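Local coordinates for protein heavy metal cation tricomponent efflux pump ZneA(CzcA-like) (Cupriavidus metallidurans, PDB 4K0J) that acts as a Zn(II)/proton antiporter of the RND superfamily, probably driving heavy-metal efflux as the inner-membrane part of a three-component pump, at residues C[555-560]-C[644-649]; C[661-666]-C[807-812]; C[667-672]-C[843-848]; C[691-696]-C[824-829]; C[696-701]-C[811-816]. One frame throughout, in Å; residues are numbered along the deposited sequence.

Interaction 1 (C[555-560]-C[644-649]); sequences IWLQVT and TQVGFS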
# COMPACT_ATOMS: atom_id res chain seq x y z
N ILE C 555 -14.79 28.68 -21.88
CA ILE C 555 -15.13 27.78 -22.98
C ILE C 555 -13.87 27.21 -23.64
O ILE C 555 -12.96 27.95 -23.99
CB ILE C 555 -15.94 28.51 -24.08
CG1 ILE C 555 -17.30 28.96 -23.54
CG2 ILE C 555 -16.13 27.62 -25.29
CD1 ILE C 555 -18.15 29.65 -24.58
N TRP C 556 -13.81 25.89 -23.81
CA TRP C 556 -12.66 25.24 -24.44
C TRP C 556 -12.94 24.81 -25.88
O TRP C 556 -14.04 24.40 -26.22
CB TRP C 556 -12.20 24.04 -23.63
CG TRP C 556 -10.88 23.51 -24.03
CD1 TRP C 556 -10.63 22.52 -24.93
CD2 TRP C 556 -9.60 23.93 -23.53
NE1 TRP C 556 -9.27 22.30 -25.03
CE2 TRP C 556 -8.62 23.15 -24.18
CE3 TRP C 556 -9.20 24.89 -22.59
CZ2 TRP C 556 -7.26 23.30 -23.92
CZ3 TRP C 556 -7.84 25.04 -22.34
CH2 TRP C 556 -6.89 24.25 -23.01
N LEU C 557 -11.92 24.91 -26.73
CA LEU C 557 -12.07 24.60 -28.15
C LEU C 557 -11.09 23.53 -28.63
O LEU C 557 -9.90 23.57 -28.31
CB LEU C 557 -11.88 25.87 -28.99
CG LEU C 557 -13.04 26.83 -29.26
CD1 LEU C 557 -13.64 27.39 -27.99
CD2 LEU C 557 -12.58 27.97 -30.14
N GLN C 558 -11.59 22.57 -29.40
CA GLN C 558 -10.73 21.63 -30.10
C GLN C 558 -10.72 22.00 -31.58
O GLN C 558 -11.49 21.46 -32.37
CB GLN C 558 -11.23 20.20 -29.92
CG GLN C 558 -11.07 19.69 -28.50
CD GLN C 558 -9.64 19.35 -28.17
OE1 GLN C 558 -8.82 19.12 -29.06
NE2 GLN C 558 -9.32 19.31 -26.88
N VAL C 559 -9.84 22.93 -31.94
CA VAL C 559 -9.82 23.50 -33.28
C VAL C 559 -8.98 22.68 -34.24
O VAL C 559 -7.78 22.49 -34.02
CB VAL C 559 -9.33 24.96 -33.24
CG1 VAL C 559 -9.13 25.48 -34.65
CG2 VAL C 559 -10.31 25.83 -32.48
N THR C 560 -9.61 22.19 -35.30
CA THR C 560 -8.95 21.33 -36.28
C THR C 560 -8.58 22.08 -37.55
O THR C 560 -9.35 22.88 -38.07
CB THR C 560 -9.82 20.11 -36.64
OG1 THR C 560 -10.28 19.48 -35.45
CG2 THR C 560 -9.02 19.12 -37.45
N THR C 644 -10.67 26.22 -40.71
CA THR C 644 -10.75 26.17 -39.26
C THR C 644 -11.97 25.40 -38.76
O THR C 644 -13.03 25.98 -38.56
CB THR C 644 -10.82 27.58 -38.67
OG1 THR C 644 -9.78 28.39 -39.25
CG2 THR C 644 -10.65 27.55 -37.17
N GLN C 645 -11.82 24.09 -38.55
CA GLN C 645 -12.86 23.30 -37.91
C GLN C 645 -12.80 23.39 -36.38
O GLN C 645 -11.75 23.15 -35.79
CB GLN C 645 -12.78 21.85 -38.37
CG GLN C 645 -12.86 21.67 -39.86
CD GLN C 645 -13.48 20.34 -40.24
OE1 GLN C 645 -14.69 20.15 -40.10
NE2 GLN C 645 -12.65 19.42 -40.72
N VAL C 646 -13.92 23.71 -35.74
CA VAL C 646 -13.91 24.04 -34.32
C VAL C 646 -14.83 23.19 -33.44
O VAL C 646 -16.05 23.22 -33.59
CB VAL C 646 -14.31 25.51 -34.10
CG1 VAL C 646 -14.36 25.82 -32.63
CG2 VAL C 646 -13.33 26.42 -34.82
N GLY C 647 -14.22 22.44 -32.52
CA GLY C 647 -14.98 21.65 -31.56
C GLY C 647 -15.26 22.46 -30.31
O GLY C 647 -14.39 23.18 -29.83
N PHE C 648 -16.48 22.33 -29.79
CA PHE C 648 -16.92 23.12 -28.63
C PHE C 648 -17.08 22.31 -27.34
O PHE C 648 -17.83 21.33 -27.30
CB PHE C 648 -18.23 23.84 -28.95
CG PHE C 648 -18.05 25.11 -29.73
CD1 PHE C 648 -17.94 26.32 -29.07
CD2 PHE C 648 -18.03 25.09 -31.11
CE1 PHE C 648 -17.79 27.50 -29.78
CE2 PHE C 648 -17.87 26.27 -31.82
CZ PHE C 648 -17.75 27.48 -31.15
N SER C 649 -16.39 22.75 -26.29
CA SER C 649 -16.43 22.09 -24.99
C SER C 649 -16.04 23.05 -23.86
O SER C 649 -16.21 24.26 -23.98
CB SER C 649 -15.51 20.86 -24.98
OG SER C 649 -14.34 21.09 -25.75
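Ile555 sets its CG2 branch 3.6 Å from Ser649 O, where an antiparallel pairing begins that runs on to Thr560 against Gln645. Trp556 and Ser649 exchange two backbone bonds, Trp556 N to Ser649 O and back. The serine OG lies near the indole plane at its edge and is itself hydrogen-bonded to Asp654. Leu557 faces the other side of the sheet, where its CD2 meets Val646 CG1 at 3.7 Å. Gln558 pairs with Gly647 through two bonds, Gln558 N to Gly647 O and Gly647 N to Gln558 O, each 2.9 Å; its amide turns away to His608, Glu610 and Asp654. Val559, with CG1 anti to the backbone N (chi1 172°), places CG1 3.6 Å from Thr644 CG2, while its CG2 lies alongside Val646 CG2 at 3.9 Å. Thr560 brings its CB to 3.8 Å from Gln645 CB, and Gln645 N donates to Thr560 O. The chemistry is thus split between two faces: Leu557, Val559, Val646 and Phe648 form an apolar layer, of which Leu557, Val646 and Phe648 touch Phe638 of helix 627-638, whereas Gln558 and Ser649 share Asp654 in a polar network whose carboxylates would probably hold their amide and hydroxyl groups in fixed orientations.

Interaction 2 (C[661-666]-C[807-812]); sequences AGAHSD and HLTVRL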
# COMPACT_ATOMS: atom_id res chain seq x y z
N ALA C 661 -14.51 8.57 -23.14
CA ALA C 661 -14.76 8.06 -24.48
C ALA C 661 -13.46 7.75 -25.23
O ALA C 661 -13.13 6.59 -25.47
CB ALA C 661 -15.60 9.05 -25.27
N GLY C 662 -12.74 8.79 -25.61
CA GLY C 662 -11.50 8.63 -26.35
C GLY C 662 -11.01 9.97 -26.84
O GLY C 662 -9.84 10.32 -26.68
N ALA C 663 -11.91 10.73 -27.45
CA ALA C 663 -11.59 12.04 -27.99
C ALA C 663 -12.33 13.15 -27.24
O ALA C 663 -13.27 12.90 -26.49
CB ALA C 663 -11.92 12.09 -29.47
N HIS C 664 -11.91 14.38 -27.48
CA HIS C 664 -12.44 15.51 -26.74
C HIS C 664 -13.78 15.98 -27.27
O HIS C 664 -13.89 17.06 -27.85
CB HIS C 664 -11.43 16.64 -26.77
CG HIS C 664 -10.07 16.24 -26.30
ND1 HIS C 664 -9.69 16.32 -24.98
CD2 HIS C 664 -9.01 15.74 -26.97
CE1 HIS C 664 -8.44 15.90 -24.86
NE2 HIS C 664 -8.01 15.54 -26.05
N SER C 665 -14.81 15.15 -27.08
CA SER C 665 -16.17 15.50 -27.48
C SER C 665 -17.20 14.74 -26.65
O SER C 665 -16.88 13.70 -26.07
CB SER C 665 -16.38 15.23 -28.98
OG SER C 665 -16.31 13.85 -29.26
N ASP C 666 -18.42 15.26 -26.61
CA ASP C 666 -19.50 14.66 -25.82
C ASP C 666 -19.82 13.26 -26.32
O ASP C 666 -20.01 12.33 -25.53
CB ASP C 666 -20.76 15.52 -25.89
CG ASP C 666 -20.46 17.01 -25.84
OD1 ASP C 666 -19.37 17.39 -25.34
OD2 ASP C 666 -21.31 17.80 -26.29
N HIS C 807 -9.01 1.54 -34.72
CA HIS C 807 -10.26 2.23 -35.00
C HIS C 807 -10.05 3.69 -35.39
O HIS C 807 -9.00 4.27 -35.13
CB HIS C 807 -11.22 2.13 -33.80
CG HIS C 807 -10.89 3.06 -32.67
ND1 HIS C 807 -9.82 2.86 -31.83
CD2 HIS C 807 -11.50 4.19 -32.24
CE1 HIS C 807 -9.78 3.84 -30.94
NE2 HIS C 807 -10.79 4.65 -31.17
N LEU C 808 -11.06 4.27 -36.03
CA LEU C 808 -11.06 5.70 -36.30
C LEU C 808 -12.24 6.31 -35.57
O LEU C 808 -13.28 5.66 -35.41
CB LEU C 808 -11.17 5.97 -37.80
CG LEU C 808 -9.99 6.69 -38.46
CD1 LEU C 808 -8.76 5.81 -38.46
CD2 LEU C 808 -10.35 7.13 -39.87
N THR C 809 -12.10 7.55 -35.12
CA THR C 809 -13.09 8.15 -34.25
C THR C 809 -13.83 9.30 -34.91
O THR C 809 -13.21 10.28 -35.32
CB THR C 809 -12.46 8.67 -32.96
OG1 THR C 809 -11.60 7.67 -32.41
CG2 THR C 809 -13.53 9.04 -31.95
N VAL C 810 -15.14 9.19 -34.99
CA VAL C 810 -15.95 10.31 -35.44
C VAL C 810 -16.46 11.04 -34.21
O VAL C 810 -17.47 10.66 -33.63
CB VAL C 810 -17.14 9.86 -36.30
CG1 VAL C 810 -17.90 11.07 -36.81
CG2 VAL C 810 -16.67 9.01 -37.47
N ARG C 811 -15.75 12.09 -33.81
CA ARG C 811 -16.14 12.85 -32.64
C ARG C 811 -17.18 13.92 -32.98
O ARG C 811 -17.13 14.53 -34.05
CB ARG C 811 -14.92 13.42 -31.92
CG ARG C 811 -14.23 14.58 -32.59
CD ARG C 811 -13.12 15.09 -31.68
NE ARG C 811 -12.68 16.45 -32.01
CZ ARG C 811 -11.61 16.72 -32.74
NH1 ARG C 811 -10.87 15.74 -33.23
NH2 ARG C 811 -11.28 17.98 -32.99
N LEU C 812 -18.12 14.14 -32.05
CA LEU C 812 -19.27 15.02 -32.28
C LEU C 812 -19.95 15.48 -30.99
O LEU C 812 -19.99 14.76 -30.00
CB LEU C 812 -20.30 14.32 -33.17
CG LEU C 812 -21.15 13.21 -32.54
CD1 LEU C 812 -22.50 13.13 -33.23
CD2 LEU C 812 -20.44 11.86 -32.59
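The guanidinium of Arg811 is approached obliquely by the carbonyl O of His664, which stays 4.4 Å from Arg811 CD; the imidazole of His664 points elsewhere, its ND1 in a weak hydrogen bond to Asp654. At its ends the guanidinium is held from outside the contact, NH1 by a salt bridge to Asp702 and NH2 by a weak hydrogen bond to Thr560. The touching is done by the aliphatic stem. Arg811 CG sits between the backbone N and the carbonyl carbon (chi1 73°), and the chain runs extended from there to NE, with Ala663 CB beside its stem. Ala663 CB lies 3.9 Å from Arg811 CD and 4.2 Å from Thr809 CG2. Ser665 adds its CB, 3.7 Å from Arg811 CB, and its hydroxyl is hydrogen-bonded to Leu667 O. An inverse gamma turn centred on His664, closed by Ser665 N to Ala663 O at 2.8 Å, presents Ala663 and Ser665 to the strand together. The loop 661-666, running from helix 653-660 into strand 667-672, thereby covers the Thr809 and Arg811 face of strand 807-812, while Val810 and Leu812 point away from it toward helix 676-690; strands 667-672 and 699-701 flank 807-812 in the sheet.

Interaction 3 (C[667-672]-C[843-848]); sequences LVVKVY and VAWGGQ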
# COMPACT_ATOMS: atom_id res chain seq x y z
N LEU C 667 -19.87 13.12 -27.64
CA LEU C 667 -20.23 11.87 -28.28
C LEU C 667 -19.15 11.45 -29.26
O LEU C 667 -18.49 12.30 -29.86
CB LEU C 667 -21.56 12.03 -29.04
CG LEU C 667 -22.82 12.25 -28.20
CD1 LEU C 667 -23.91 12.91 -29.03
CD2 LEU C 667 -23.30 10.93 -27.63
N VAL C 668 -18.95 10.15 -29.42
CA VAL C 668 -18.08 9.65 -30.48
C VAL C 668 -18.70 8.45 -31.15
O VAL C 668 -19.58 7.79 -30.58
CB VAL C 668 -16.67 9.24 -29.97
CG1 VAL C 668 -15.91 10.42 -29.39
CG2 VAL C 668 -16.77 8.10 -28.97
N VAL C 669 -18.25 8.17 -32.37
CA VAL C 669 -18.60 6.94 -33.06
C VAL C 669 -17.33 6.26 -33.53
O VAL C 669 -16.62 6.77 -34.40
CB VAL C 669 -19.53 7.20 -34.26
CG1 VAL C 669 -19.77 5.91 -35.02
CG2 VAL C 669 -20.84 7.79 -33.80
N LYS C 670 -17.03 5.10 -32.95
CA LYS C 670 -15.79 4.41 -33.22
C LYS C 670 -15.96 3.35 -34.32
O LYS C 670 -16.73 2.40 -34.16
CB LYS C 670 -15.26 3.78 -31.93
CG LYS C 670 -15.02 4.78 -30.81
CD LYS C 670 -14.62 4.09 -29.50
CE LYS C 670 -15.81 3.50 -28.76
NZ LYS C 670 -16.61 4.50 -28.01
N VAL C 671 -15.23 3.54 -35.42
CA VAL C 671 -15.24 2.62 -36.56
C VAL C 671 -14.00 1.73 -36.53
O VAL C 671 -12.90 2.16 -36.87
CB VAL C 671 -15.28 3.37 -37.90
CG1 VAL C 671 -15.10 2.42 -39.08
CG2 VAL C 671 -16.58 4.14 -38.04
N TYR C 672 -14.18 0.48 -36.13
CA TYR C 672 -13.07 -0.43 -35.88
C TYR C 672 -12.65 -1.17 -37.14
O TYR C 672 -13.45 -1.34 -38.05
CB TYR C 672 -13.45 -1.43 -34.79
CG TYR C 672 -13.76 -0.80 -33.45
CD1 TYR C 672 -12.79 -0.73 -32.46
CD2 TYR C 672 -15.01 -0.27 -33.18
CE1 TYR C 672 -13.06 -0.16 -31.24
CE2 TYR C 672 -15.30 0.30 -31.96
CZ TYR C 672 -14.31 0.35 -30.99
OH TYR C 672 -14.58 0.92 -29.77
N VAL C 843 -18.80 -0.98 -35.66
CA VAL C 843 -19.05 0.42 -35.33
C VAL C 843 -19.80 0.56 -34.00
O VAL C 843 -20.86 -0.05 -33.81
CB VAL C 843 -19.83 1.14 -36.44
CG1 VAL C 843 -20.35 2.48 -35.95
CG2 VAL C 843 -18.95 1.32 -37.67
N ALA C 844 -19.26 1.37 -33.09
CA ALA C 844 -19.89 1.57 -31.79
C ALA C 844 -20.10 3.05 -31.47
O ALA C 844 -19.50 3.91 -32.10
CB ALA C 844 -19.06 0.91 -30.70
N TRP C 845 -20.97 3.32 -30.50
CA TRP C 845 -21.18 4.68 -30.01
C TRP C 845 -20.52 4.82 -28.64
O TRP C 845 -20.41 3.85 -27.90
CB TRP C 845 -22.68 4.99 -29.93
CG TRP C 845 -23.29 5.31 -31.25
CD1 TRP C 845 -23.67 4.41 -32.22
CD2 TRP C 845 -23.57 6.61 -31.78
NE1 TRP C 845 -24.17 5.08 -33.31
CE2 TRP C 845 -24.13 6.43 -33.06
CE3 TRP C 845 -23.41 7.91 -31.29
CZ2 TRP C 845 -24.52 7.50 -33.86
CZ3 TRP C 845 -23.81 8.97 -32.08
CH2 TRP C 845 -24.36 8.76 -33.35
N GLY C 846 -20.08 6.03 -28.32
CA GLY C 846 -19.40 6.27 -27.05
C GLY C 846 -19.57 7.68 -26.54
O GLY C 846 -20.05 8.56 -27.26
N GLY C 847 -19.18 7.90 -25.28
CA GLY C 847 -19.29 9.22 -24.67
C GLY C 847 -20.35 9.26 -23.59
O GLY C 847 -20.43 8.37 -22.75
N GLN C 848 -21.17 10.31 -23.61
CA GLN C 848 -22.25 10.45 -22.64
C GLN C 848 -23.41 9.51 -22.96
O GLN C 848 -24.41 9.48 -22.25
CB GLN C 848 -22.72 11.90 -22.55
CG GLN C 848 -21.74 12.82 -21.83
CD GLN C 848 -22.28 14.23 -21.63
OE1 GLN C 848 -21.72 15.02 -20.88
NE2 GLN C 848 -23.37 14.54 -22.32
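Val669 holds CG1 anti to the backbone N (chi1 175°), which turns CG2 anti to the carbonyl carbon and over the indole of Trp845, whose CG is likewise anti to its carbonyl carbon. The two residues form a non-hydrogen-bonded pair in the four-stranded antiparallel sheet of a ferredoxin-like subdomain, with 667-672 as an inner strand and 843-847 at the edge. Val669 CG2 stands 3.4 Å from the centroid of the six-membered ring and only 2° off its normal, a CH-pi contact over the middle of the face. On the same side of the sheet, Val669 CG1 meets Val843 CG1 at 3.6 Å, and Val671 CG2 lies beside Val843 CG2 at 3.7 Å, both pointing the same way. Helix 676-690 covers this layer through Ile686 and Leu690, and helix 820-830 reaches Trp845. Four backbone bonds of 2.9 Å join the strands, two between Val668 and Gly846 and two between Lys670 and Ala844. On the reverse side, the Lys670 chain bends at its last two torsions and carries NZ to 3.4 Å from Gly846 CA. Near Ala844, Tyr672 offers the edge of its ring, CE2 being 4.0 Å from Ala844 CB, while its OH is hydrogen-bonded to Glu802.

Interaction 4 (C[691-696]-C[824-829]); sequences KTVPGA and EEARMR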
# COMPACT_ATOMS: atom_id res chain seq x y z
N LYS C 691 -23.50 14.39 -39.65
CA LYS C 691 -23.46 15.85 -39.71
C LYS C 691 -24.70 16.43 -40.38
O LYS C 691 -24.84 17.64 -40.50
CB LYS C 691 -22.17 16.34 -40.37
CG LYS C 691 -22.07 16.10 -41.85
CD LYS C 691 -20.64 16.33 -42.34
CE LYS C 691 -20.08 17.65 -41.83
NZ LYS C 691 -18.72 17.92 -42.37
N THR C 692 -25.61 15.55 -40.80
CA THR C 692 -26.88 15.97 -41.39
C THR C 692 -28.01 15.98 -40.36
O THR C 692 -28.98 16.72 -40.50
CB THR C 692 -27.28 15.08 -42.59
OG1 THR C 692 -27.32 13.70 -42.19
CG2 THR C 692 -26.27 15.24 -43.73
N VAL C 693 -27.88 15.14 -39.33
CA VAL C 693 -28.86 15.08 -38.25
C VAL C 693 -28.93 16.41 -37.48
O VAL C 693 -27.90 16.92 -37.03
CB VAL C 693 -28.54 13.92 -37.28
CG1 VAL C 693 -29.61 13.80 -36.20
CG2 VAL C 693 -28.40 12.62 -38.04
N PRO C 694 -30.14 16.98 -37.34
CA PRO C 694 -30.37 18.30 -36.73
C PRO C 694 -29.90 18.44 -35.27
O PRO C 694 -29.92 19.55 -34.75
CB PRO C 694 -31.89 18.46 -36.80
CG PRO C 694 -32.31 17.60 -37.92
CD PRO C 694 -31.39 16.41 -37.88
N GLY C 695 -29.52 17.34 -34.64
CA GLY C 695 -29.05 17.39 -33.26
C GLY C 695 -27.54 17.53 -33.15
O GLY C 695 -27.03 18.23 -32.28
N ALA C 696 -26.82 16.84 -34.04
CA ALA C 696 -25.36 16.85 -34.03
C ALA C 696 -24.84 18.20 -34.48
O ALA C 696 -25.18 18.68 -35.55
CB ALA C 696 -24.83 15.75 -34.94
N GLU C 824 -31.35 8.42 -30.76
CA GLU C 824 -32.28 7.47 -31.37
C GLU C 824 -32.31 7.64 -32.89
O GLU C 824 -32.08 6.69 -33.65
CB GLU C 824 -33.68 7.67 -30.80
CG GLU C 824 -34.75 6.83 -31.49
CD GLU C 824 -36.14 7.15 -30.98
OE1 GLU C 824 -36.29 8.10 -30.18
OE2 GLU C 824 -37.10 6.44 -31.38
N GLU C 825 -32.59 8.87 -33.32
CA GLU C 825 -32.66 9.20 -34.74
C GLU C 825 -31.36 8.92 -35.49
O GLU C 825 -31.35 8.20 -36.48
CB GLU C 825 -33.06 10.67 -34.91
CG GLU C 825 -33.01 11.16 -36.34
CD GLU C 825 -33.43 12.61 -36.46
OE1 GLU C 825 -32.72 13.39 -37.14
OE2 GLU C 825 -34.47 12.98 -35.87
N ALA C 826 -30.27 9.51 -35.01
CA ALA C 826 -28.97 9.37 -35.68
C ALA C 826 -28.50 7.92 -35.71
O ALA C 826 -28.14 7.40 -36.78
CB ALA C 826 -27.94 10.25 -35.02
N ARG C 827 -28.50 7.26 -34.55
CA ARG C 827 -28.10 5.85 -34.48
C ARG C 827 -28.97 4.97 -35.38
O ARG C 827 -28.48 4.00 -35.98
CB ARG C 827 -28.12 5.34 -33.04
CG ARG C 827 -28.10 3.83 -32.88
CD ARG C 827 -28.34 3.43 -31.43
NE ARG C 827 -27.15 3.55 -30.60
CZ ARG C 827 -26.33 2.55 -30.32
NH1 ARG C 827 -26.57 1.33 -30.79
NH2 ARG C 827 -25.26 2.75 -29.56
N MET C 828 -30.25 5.30 -35.49
CA MET C 828 -31.13 4.59 -36.41
C MET C 828 -30.68 4.82 -37.86
O MET C 828 -30.68 3.90 -38.67
CB MET C 828 -32.59 4.99 -36.22
CG MET C 828 -33.58 4.14 -37.01
SD MET C 828 -35.31 4.49 -36.62
CE MET C 828 -35.35 4.11 -34.87
N ARG C 829 -30.30 6.05 -38.17
CA ARG C 829 -29.84 6.39 -39.51
C ARG C 829 -28.46 5.81 -39.83
O ARG C 829 -28.03 5.81 -40.99
CB ARG C 829 -29.85 7.90 -39.72
CG ARG C 829 -31.22 8.54 -39.62
CD ARG C 829 -31.15 10.04 -39.86
NE ARG C 829 -30.56 10.34 -41.16
CZ ARG C 829 -30.32 11.57 -41.60
NH1 ARG C 829 -30.61 12.62 -40.84
NH2 ARG C 829 -29.78 11.75 -42.80
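Val693 pushes its isopropyl group between the side chains of Glu825 and Arg829, with Ala826 beneath it on the helix. CG1 is anti to the backbone N (chi1 -176°), which sends the two methyls to different partners. CG1 lies 3.3 Å from Glu825 OE1; CG2 meets Ala826 CB at 3.9 Å and Arg829 NH1 at 3.6 Å. Both long side chains slide past the valine in the opposite direction, reaching from the helix toward the loop while Val693 reaches from the loop toward the helix. Glu825 is extended, with CG anti to the backbone N, and its carboxylate also comes beside Pro694, crossing the proline at about a right angle with OE1 3.4 Å from Pro694 CD. Arg829 instead bends at its third torsion (57°), which places NE; its guanidinium ends beside Thr692, whose OG1 lies 3.2 Å from Arg829 NH2, and the two side chains cross obliquely. The helical spacing makes this grouping possible: Glu825 and Arg829 are one turn apart, joined by Arg829 N to Glu825 O at 2.9 Å, and Ala826 sits between them in sequence. Other charges lie close by. Glu825 OE2 makes a long, weak ion pair with Arg817, and Arg829 NE stands near the like-charged Lys832. The loop 691-696 links helix 676-690 to strand 699-701. Helix 820-830 packs beside it, Ala826 touching Leu690 and Arg829 touching Leu689 of helix 676-690, while Phe822 of helix 820-830 touches Val693 and Ala696.

Interaction 5 (C[696-701]-C[811-816]); sequences AQDVII and RLNLRG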
# COMPACT_ATOMS: atom_id res chain seq x y z
N ALA C 696 -26.82 16.84 -34.04
CA ALA C 696 -25.36 16.85 -34.03
C ALA C 696 -24.84 18.20 -34.48
O ALA C 696 -25.18 18.68 -35.55
CB ALA C 696 -24.83 15.75 -34.94
N GLN C 697 -24.00 18.82 -33.65
CA GLN C 697 -23.52 20.16 -33.94
C GLN C 697 -22.18 20.17 -34.67
O GLN C 697 -22.09 20.60 -35.82
CB GLN C 697 -23.45 21.00 -32.67
CG GLN C 697 -23.63 22.49 -32.93
CD GLN C 697 -25.07 22.85 -33.27
OE1 GLN C 697 -25.95 21.99 -33.30
NE2 GLN C 697 -25.32 24.13 -33.51
N ASP C 698 -21.13 19.71 -34.00
CA ASP C 698 -19.83 19.56 -34.66
C ASP C 698 -19.62 18.08 -34.93
O ASP C 698 -20.03 17.25 -34.13
CB ASP C 698 -18.71 20.10 -33.77
CG ASP C 698 -19.04 21.47 -33.18
OD1 ASP C 698 -19.01 22.47 -33.93
OD2 ASP C 698 -19.32 21.54 -31.97
N VAL C 699 -19.01 17.76 -36.08
CA VAL C 699 -18.67 16.37 -36.41
C VAL C 699 -17.36 16.31 -37.19
O VAL C 699 -17.23 16.98 -38.21
CB VAL C 699 -19.75 15.68 -37.28
CG1 VAL C 699 -19.21 14.38 -37.88
CG2 VAL C 699 -21.01 15.40 -36.48
N ILE C 700 -16.41 15.52 -36.71
CA ILE C 700 -15.15 15.34 -37.44
C ILE C 700 -14.53 13.97 -37.20
O ILE C 700 -14.92 13.26 -36.29
CB ILE C 700 -14.11 16.42 -37.07
CG1 ILE C 700 -14.40 16.98 -35.68
CG2 ILE C 700 -14.11 17.53 -38.10
CD1 ILE C 700 -13.60 18.22 -35.35
N ILE C 701 -13.57 13.61 -38.05
CA ILE C 701 -12.79 12.40 -37.83
C ILE C 701 -11.57 12.78 -37.00
O ILE C 701 -10.71 13.51 -37.47
CB ILE C 701 -12.32 11.76 -39.15
CG1 ILE C 701 -13.51 11.19 -39.93
CG2 ILE C 701 -11.28 10.67 -38.88
CD1 ILE C 701 -13.11 10.42 -41.17
N ARG C 811 -15.75 12.09 -33.81
CA ARG C 811 -16.14 12.85 -32.64
C ARG C 811 -17.18 13.92 -32.98
O ARG C 811 -17.13 14.53 -34.05
CB ARG C 811 -14.92 13.42 -31.92
CG ARG C 811 -14.23 14.58 -32.59
CD ARG C 811 -13.12 15.09 -31.68
NE ARG C 811 -12.68 16.45 -32.01
CZ ARG C 811 -11.61 16.72 -32.74
NH1 ARG C 811 -10.87 15.74 -33.23
NH2 ARG C 811 -11.28 17.98 -32.99
N LEU C 812 -18.12 14.14 -32.05
CA LEU C 812 -19.27 15.02 -32.28
C LEU C 812 -19.95 15.48 -30.99
O LEU C 812 -19.99 14.76 -30.00
CB LEU C 812 -20.30 14.32 -33.17
CG LEU C 812 -21.15 13.21 -32.54
CD1 LEU C 812 -22.50 13.13 -33.23
CD2 LEU C 812 -20.44 11.86 -32.59
N ASN C 813 -20.52 16.69 -31.00
CA ASN C 813 -21.20 17.24 -29.83
C ASN C 813 -22.73 17.22 -29.93
O ASN C 813 -23.30 17.47 -30.99
CB ASN C 813 -20.72 18.67 -29.54
CG ASN C 813 -19.25 18.72 -29.18
OD1 ASN C 813 -18.72 17.83 -28.51
ND2 ASN C 813 -18.58 19.77 -29.64
N LEU C 814 -23.39 16.93 -28.81
CA LEU C 814 -24.85 16.78 -28.77
C LEU C 814 -25.60 18.11 -28.79
O LEU C 814 -26.82 18.13 -28.95
CB LEU C 814 -25.27 15.97 -27.54
CG LEU C 814 -24.49 16.16 -26.23
CD1 LEU C 814 -24.69 17.54 -25.63
CD2 LEU C 814 -24.88 15.08 -25.23
N ARG C 815 -24.86 19.20 -28.63
CA ARG C 815 -25.42 20.55 -28.50
C ARG C 815 -26.42 20.91 -29.60
O ARG C 815 -26.19 20.63 -30.77
CB ARG C 815 -24.29 21.58 -28.47
CG ARG C 815 -24.73 23.02 -28.64
CD ARG C 815 -23.56 23.96 -28.44
NE ARG C 815 -22.38 23.52 -29.18
CZ ARG C 815 -22.05 23.98 -30.38
NH1 ARG C 815 -20.96 23.52 -30.99
NH2 ARG C 815 -22.80 24.89 -30.98
N GLY C 816 -27.53 21.52 -29.20
CA GLY C 816 -28.53 21.98 -30.14
C GLY C 816 -29.93 21.51 -29.81
O GLY C 816 -30.90 22.25 -29.97
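Asp698 OD2 takes two donors from the opposite segment: Asn813 ND2 at 3.0 Å, arriving on the anti side of the carboxylate, and Arg815 NH1 at 2.8 Å in a salt bridge met at the guanidinium edge. The carboxylate stands almost perpendicular to the Asn813 amide, at 88°, and 44° from the guanidinium plane. Each partner is gripped again elsewhere. Asn813 OD1 accepts from Asp666 N, and Arg815 NH2 forms a second salt bridge with Glu632, so the arginine spans two acids. Over one face of its guanidinium lies Gln697 CG, which is anti to its backbone N (chi1 -152°), and the Phe648 ring touches the same arginine. Backbone groups are paired in turn: Gln697 N donates to Asn813 O at 3.1 Å, Asn813 N to Asp698 O at 3.2 Å, and Ile700 N to Arg811 O at 2.9 Å; Arg811 N returns only a weak bond to Ile700 O. Apolar groups fill in between, with Val699 CG2 alongside Leu812 CB at 3.6 Å and Ile700 CD1 over a face of the Arg811 guanidinium, toward its rim. Together the segments pair the second and third strands of a ferredoxin-like sheet, here separated by a long insertion rather than joined by a short hairpin, as expected for an RND porter subdomain that is interrupted by docking-domain strands.

In the fold
Interactions 2, 3 and 5 belong to one four-stranded sheet: strand 807-812 serves both 2 and 5, and pairs with strand 667-672 of interaction 3, whose centre is about 7 Å from that of interaction 2. Interaction 4 lies on the helical side of the same subdomain; its centre is about 13 Å from that of interaction 3, and Trp845 touches its helix at Arg827 and Ala826. Interaction 1 belongs to a separate sheet, about 11 Å between centres from interaction 5, and meets the subdomain of interactions 2 to 5 where Phe648 touches Asp698 and Arg815 and where Gln558 touches His664. This interface is consistent with two neighbouring porter subdomains, between which related RND pumps admit substrate.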